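Local coordinates for protein type III effector HopU1 (Pseudomonas syringae pv. tomato, PDB 3U0J) that probably transfers ADP-ribose from NAD+ to arginine side chains of target proteins, acting as a type III effector in plant immunity, at residues R85-E90 and N156-V161; H184-G189 and F250-A255. All coordinates share one frame; numbering follows the deposited sequence.

Contact 1: residues R85-E90 and N156-V161; sequences RDVYPE and NRLMDV
Here a loop that ends in a helix N-cap packs across helix 145-162 in the helical part of an ADP-ribosyltransferase. Tyr88 is the N-cap residue of helix 89-99. Arg157 starts out toward the loop; its chain bends at chi2 (66°) and chi3 and its guanidinium ends at Tyr88. The aliphatic start of the chain meets Val87. Val87 and Arg157 run past each other in opposite directions, with Val87 CG2 3.8 Å from Arg157 CB. CG1 of Val87 is anti to the backbone N (chi1 -178°), which leaves CG2 anti to the carbonyl carbon and beside the N, facing Arg157. CG2 of Val87 also lies 4.3 Å from CD2 of Leu158. Asp86 contributes its backbone, its O lying beside Arg157 CG.

The side chains of Tyr88 and Arg157 cross obliquely, ring and guanidinium planes 48° apart, and NH2 comes to the edge of the Tyr88 ring, near its plane. Arg44 makes a cation-pi contact with the same ring. Glu91 forms a salt bridge to Arg157 NE through OE2 and hydrogen-bonds the backbone N of Tyr88 through OE1, so one carboxylate serves both helix start and Arg157. Ser39 OG hydrogen-bonds Arg157 NH2, the nitrogen 3.4 Å from Tyr88 CE2.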
loop_
_atom_site.group_PDB
_atom_site.type_symbol
_atom_site.label_atom_id
_atom_site.label_comp_id
_atom_site.label_asym_id
_atom_site.label_seq_id
_atom_site.Cartn_x
_atom_site.Cartn_y
_atom_site.Cartn_z
ATOM N N ARG A 85 -2.993 18.838 -5.777
ATOM C CA ARG A 85 -3.143 19.851 -6.827
ATOM C C ARG A 85 -2.823 19.294 -8.188
ATOM O O ARG A 85 -3.593 19.462 -9.121
ATOM C CB ARG A 85 -2.245 21.048 -6.567
ATOM C CG ARG A 85 -2.482 22.196 -7.524
ATOM C CD ARG A 85 -1.476 23.314 -7.288
ATOM N NE ARG A 85 -1.457 24.276 -8.391
ATOM C CZ ARG A 85 -2.173 25.400 -8.439
ATOM N NH1 ARG A 85 -2.996 25.741 -7.432
ATOM N NH2 ARG A 85 -2.056 26.185 -9.507
ATOM N N ASP A 86 -1.677 18.630 -8.289
ATOM C CA ASP A 86 -1.244 18.015 -9.538
ATOM C C ASP A 86 -1.279 16.502 -9.495
ATOM O O ASP A 86 -0.401 15.845 -10.045
ATOM C CB ASP A 86 0.156 18.481 -9.885
ATOM C CG ASP A 86 0.234 19.967 -9.998
ATOM O OD1 ASP A 86 0.918 20.584 -9.154
ATOM O OD2 ASP A 86 -0.432 20.524 -10.896
ATOM N N VAL A 87 -2.290 15.958 -8.829
ATOM C CA VAL A 87 -2.514 14.529 -8.803
ATOM C C VAL A 87 -3.848 14.250 -9.488
ATOM O O VAL A 87 -4.850 14.886 -9.177
ATOM C CB VAL A 87 -2.579 14.009 -7.362
ATOM C CG1 VAL A 87 -2.773 12.503 -7.364
ATOM C CG2 VAL A 87 -1.320 14.390 -6.619
ATOM N N TYR A 88 -3.868 13.295 -10.407
ATOM C CA TYR A 88 -5.075 13.007 -11.159
ATOM C C TYR A 88 -6.119 12.212 -10.375
ATOM O O TYR A 88 -5.796 11.538 -9.400
ATOM C CB TYR A 88 -4.706 12.297 -12.448
ATOM C CG TYR A 88 -3.962 13.183 -13.412
ATOM C CD1 TYR A 88 -4.640 13.926 -14.366
ATOM C CD2 TYR A 88 -2.577 13.278 -13.370
ATOM C CE1 TYR A 88 -3.964 14.740 -15.252
ATOM C CE2 TYR A 88 -1.885 14.081 -14.259
ATOM C CZ TYR A 88 -2.585 14.814 -15.195
ATOM O OH TYR A 88 -1.902 15.621 -16.076
ATOM N N PRO A 89 -7.396 12.322 -10.777
ATOM C CA PRO A 89 -8.477 11.552 -10.156
ATOM C C PRO A 89 -8.253 10.048 -10.303
ATOM O O PRO A 89 -8.578 9.265 -9.408
ATOM C CB PRO A 89 -9.702 11.981 -10.947
ATOM C CG PRO A 89 -9.383 13.346 -11.409
ATOM C CD PRO A 89 -7.910 13.348 -11.699
ATOM N N GLU A 90 -7.695 9.643 -11.433
ATOM C CA GLU A 90 -7.390 8.237 -11.636
ATOM C C GLU A 90 -6.398 7.770 -10.561
ATOM O O GLU A 90 -6.457 6.630 -10.108
ATOM C CB GLU A 90 -6.866 7.984 -13.064
ATOM C CG GLU A 90 -7.901 8.230 -14.173
ATOM C CD GLU A 90 -8.031 9.709 -14.626
ATOM O OE1 GLU A 90 -7.508 10.625 -13.950
ATOM O OE2 GLU A 90 -8.667 9.952 -15.676
ATOM N N ASN A 156 4.239 8.617 -6.449
ATOM C CA ASN A 156 5.316 9.479 -6.916
ATOM C C ASN A 156 4.906 10.961 -6.911
ATOM O O ASN A 156 5.631 11.794 -6.354
ATOM C CB ASN A 156 5.865 9.031 -8.284
ATOM C CG ASN A 156 6.893 7.891 -8.174
ATOM O OD1 ASN A 156 7.550 7.738 -7.158
ATOM N ND2 ASN A 156 7.041 7.106 -9.240
ATOM N N ARG A 157 3.756 11.277 -7.526
ATOM C CA ARG A 157 3.167 12.616 -7.507
ATOM C C ARG A 157 3.119 13.156 -6.075
ATOM O O ARG A 157 3.473 14.298 -5.825
ATOM C CB ARG A 157 1.726 12.571 -8.017
ATOM C CG ARG A 157 1.425 13.111 -9.414
ATOM C CD ARG A 157 2.077 12.266 -10.411
ATOM N NE ARG A 157 1.363 12.018 -11.671
ATOM C CZ ARG A 157 1.640 12.633 -12.821
ATOM N NH1 ARG A 157 2.521 13.624 -12.860
ATOM N NH2 ARG A 157 1.023 12.271 -13.932
ATOM N N LEU A 158 2.659 12.342 -5.132
ATOM C CA LEU A 158 2.511 12.801 -3.748
ATOM C C LEU A 158 3.838 12.951 -3.017
ATOM O O LEU A 158 4.047 13.928 -2.301
ATOM C CB LEU A 158 1.606 11.867 -2.937
ATOM C CG LEU A 158 0.093 11.857 -3.159
ATOM C CD1 LEU A 158 -0.528 10.593 -2.546
ATOM C CD2 LEU A 158 -0.579 13.126 -2.629
ATOM N N MET A 159 4.725 11.973 -3.147
ATOM C CA MET A 159 6.032 12.118 -2.528
ATOM C C MET A 159 6.739 13.357 -3.121
ATOM O O MET A 159 7.509 14.013 -2.448
ATOM C CB MET A 159 6.859 10.830 -2.648
ATOM C CG MET A 159 6.478 9.747 -1.635
ATOM S SD MET A 159 7.513 8.270 -1.677
ATOM C CE MET A 159 7.240 7.838 -3.374
ATOM N N ASP A 160 6.444 13.707 -4.366
ATOM C CA ASP A 160 7.111 14.858 -4.977
ATOM C C ASP A 160 6.794 16.152 -4.273
ATOM O O ASP A 160 7.647 17.039 -4.184
ATOM C CB ASP A 160 6.768 15.004 -6.451
ATOM C CG ASP A 160 7.566 14.067 -7.319
ATOM O OD1 ASP A 160 8.535 13.478 -6.787
ATOM O OD2 ASP A 160 7.218 13.920 -8.516
ATOM N N VAL A 161 5.573 16.269 -3.768
ATOM C CA VAL A 161 5.147 17.526 -3.176
ATOM C C VAL A 161 5.196 17.490 -1.653
ATOM O O VAL A 161 5.346 18.525 -1.005
ATOM C CB VAL A 161 3.735 17.949 -3.684
ATOM C CG1 VAL A 161 2.795 16.768 -3.732
ATOM C CG2 VAL A 161 3.143 19.034 -2.813
#

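Contact 2: residues H184-G189 and F250-A255; sequences HLFDTG and FVIEHA
Phe186 and Ile252 carry most of this helix-on-strand packing, which belongs to the beta part of the ADP-ribosyltransferase fold. The axes of helix 184-188 and strand 250-255 cross at -90° and come within 8.2 Å.

The apolar contacts come first. Ile252 points toward the helix and splits its two ends between neighbouring residues. Its CD1 lies 3.8 Å from Leu185 CB, while its CG2 lies 3.8 Å from Phe186 CD2. Phe186 has CG anti to its backbone N (chi1 174°), which brings the ring over to the strand. Ala255 CB sits over one ring face as a CH-pi contact, 4.0 Å from the centroid of the Phe186 ring and 21° off the normal. His254 C lies over the same face, nearer the rim.

Polar backbone atoms meet the ring at its edge. Ile252 O and Glu253 O both lie near the ring plane, beside CD2 and CE2 of Phe186.

No direct hydrogen bond joins the segments. One water bridges them, donating to Phe186 O at 2.8 Å and to Ile252 O at 3.0 Å.

Within the helix end, His184 O accepts from both Thr188 N and Thr188 OG1. The hydroxyl of Thr188 approaches from above the carbonyl plane. Gly189, with positive phi, then closes the helix in a Schellman motif.

The chain runs on from this end into strand 192-194, the edge strand beside 248-257, where Phe250 and Tyr192 share backbone hydrogen bonding. On its other side strand 248-257 pairs with 263-269, through Val251 with Ser268 and His254 with Val266. Glu253 and His254 form a classic beta bulge opposite Val266 in that pairing.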
loop_
_atom_site.group_PDB
_atom_site.type_symbol
_atom_site.label_atom_id
_atom_site.label_comp_id
_atom_site.label_asym_id
_atom_site.label_seq_id
_atom_site.Cartn_x
_atom_site.Cartn_y
_atom_site.Cartn_z
ATOM N N HIS A 184 16.616 -13.981 12.179
ATOM C CA HIS A 184 17.706 -14.386 11.305
ATOM C C HIS A 184 18.228 -13.260 10.400
ATOM O O HIS A 184 19.432 -13.047 10.289
ATOM C CB HIS A 184 17.304 -15.589 10.465
ATOM C CG HIS A 184 18.410 -16.094 9.598
ATOM N ND1 HIS A 184 19.545 -16.681 10.115
ATOM C CD2 HIS A 184 18.567 -16.082 8.253
ATOM C CE1 HIS A 184 20.350 -17.019 9.122
ATOM N NE2 HIS A 184 19.778 -16.671 7.982
ATOM N N LEU A 185 17.317 -12.557 9.741
ATOM C CA LEU A 185 17.697 -11.456 8.871
ATOM C C LEU A 185 18.517 -10.454 9.664
ATOM O O LEU A 185 19.579 -9.995 9.219
ATOM C CB LEU A 185 16.449 -10.785 8.303
ATOM C CG LEU A 185 16.060 -11.016 6.841
ATOM C CD1 LEU A 185 16.731 -12.230 6.284
ATOM C CD2 LEU A 185 14.549 -11.121 6.673
ATOM N N PHE A 186 17.999 -10.127 10.847
ATOM C CA PHE A 186 18.663 -9.232 11.783
ATOM C C PHE A 186 20.078 -9.698 12.133
ATOM O O PHE A 186 21.057 -8.949 11.992
ATOM C CB PHE A 186 17.847 -9.135 13.065
ATOM C CG PHE A 186 18.518 -8.347 14.138
ATOM C CD1 PHE A 186 18.837 -8.933 15.353
ATOM C CD2 PHE A 186 18.851 -7.011 13.930
ATOM C CE1 PHE A 186 19.464 -8.196 16.360
ATOM C CE2 PHE A 186 19.480 -6.251 14.939
ATOM C CZ PHE A 186 19.782 -6.847 16.156
ATOM N N ASP A 187 20.169 -10.944 12.592
ATOM C CA ASP A 187 21.427 -11.522 13.032
ATOM C C ASP A 187 22.494 -11.528 11.944
ATOM O O ASP A 187 23.685 -11.474 12.245
ATOM C CB ASP A 187 21.200 -12.939 13.555
ATOM C CG ASP A 187 20.587 -12.951 14.940
ATOM O OD1 ASP A 187 20.745 -11.935 15.659
ATOM O OD2 ASP A 187 19.954 -13.970 15.313
ATOM N N THR A 188 22.080 -11.602 10.682
ATOM C CA THR A 188 23.044 -11.736 9.588
ATOM C C THR A 188 23.106 -10.513 8.702
ATOM O O THR A 188 23.785 -10.535 7.688
ATOM C CB THR A 188 22.742 -12.949 8.695
ATOM O OG1 THR A 188 21.394 -12.857 8.223
ATOM C CG2 THR A 188 22.932 -14.251 9.472
ATOM N N GLY A 189 22.394 -9.453 9.078
ATOM C CA GLY A 189 22.484 -8.183 8.374
ATOM C C GLY A 189 21.756 -8.153 7.036
ATOM O O GLY A 189 21.948 -7.240 6.227
ATOM N N PHE A 250 14.740 -2.314 3.720
ATOM C CA PHE A 250 15.046 -1.893 5.105
ATOM C C PHE A 250 16.188 -2.641 5.790
ATOM O O PHE A 250 16.391 -3.836 5.584
ATOM C CB PHE A 250 13.807 -1.973 6.003
ATOM C CG PHE A 250 12.603 -1.292 5.429
ATOM C CD1 PHE A 250 12.324 0.030 5.740
ATOM C CD2 PHE A 250 11.761 -1.969 4.555
ATOM C CE1 PHE A 250 11.226 0.665 5.197
ATOM C CE2 PHE A 250 10.663 -1.338 4.010
ATOM C CZ PHE A 250 10.395 -0.016 4.333
ATOM N N VAL A 251 16.927 -1.909 6.616
ATOM C CA VAL A 251 17.895 -2.493 7.526
ATOM C C VAL A 251 17.186 -2.733 8.847
ATOM O O VAL A 251 16.530 -1.827 9.374
ATOM C CB VAL A 251 19.034 -1.505 7.794
ATOM C CG1 VAL A 251 19.986 -2.053 8.843
ATOM C CG2 VAL A 251 19.766 -1.174 6.500
ATOM N N ILE A 252 17.296 -3.934 9.398
ATOM C CA ILE A 252 16.753 -4.130 10.734
ATOM C C ILE A 252 17.775 -3.707 11.775
ATOM O O ILE A 252 18.744 -4.418 12.005
ATOM C CB ILE A 252 16.351 -5.574 10.972
ATOM C CG1 ILE A 252 15.458 -6.049 9.819
ATOM C CG2 ILE A 252 15.650 -5.692 12.316
ATOM C CD1 ILE A 252 15.227 -7.534 9.768
ATOM N N GLU A 253 17.569 -2.542 12.386
ATOM C CA GLU A 253 18.498 -2.021 13.397
ATOM C C GLU A 253 18.470 -2.814 14.718
ATOM O O GLU A 253 19.520 -3.156 15.249
ATOM C CB GLU A 253 18.251 -0.526 13.683
ATOM C CG GLU A 253 18.070 0.389 12.458
ATOM C CD GLU A 253 19.374 0.978 11.934
ATOM O OE1 GLU A 253 19.324 1.924 11.105
ATOM O OE2 GLU A 253 20.450 0.496 12.349
ATOM N N HIS A 254 17.277 -3.095 15.244
ATOM C CA HIS A 254 17.137 -3.786 16.531
ATOM C C HIS A 254 16.032 -4.824 16.452
ATOM O O HIS A 254 15.160 -4.730 15.609
ATOM C CB HIS A 254 16.824 -2.791 17.658
ATOM C CG HIS A 254 17.686 -1.563 17.642
ATOM N ND1 HIS A 254 18.988 -1.557 18.107
ATOM C CD2 HIS A 254 17.437 -0.301 17.208
ATOM C CE1 HIS A 254 19.502 -0.346 17.957
ATOM N NE2 HIS A 254 18.584 0.435 17.416
ATOM N N ALA A 255 16.058 -5.810 17.336
ATOM C CA ALA A 255 15.045 -6.862 17.339
ATOM C C ALA A 255 14.987 -7.487 18.723
ATOM O O ALA A 255 15.990 -7.988 19.216
ATOM C CB ALA A 255 15.392 -7.917 16.307
HETATM O O HOH W 1 20.719 -6.346 10.936
#

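In the fold
The two contacts belong to different parts of the chain. Their centres are about 33 Å apart, and their nearest atoms are about 11 Å apart, so they do not touch. Contact 1 sets the loop leading into helix 89-99 against helix 145-162, and its centre is about 16 Å from the centre of the chain. Contact 2 is a surface contact on the five-stranded mixed sheet, with its centre about 23 Å from that point. They follow in series: helix 145-162 of contact 1 leads to strand 167-172, an edge of that sheet, and then to helix 176-188 of contact 2. Related enzymes bind NAD+ in a cleft of their beta core, the part of the fold to which contact 2 belongs.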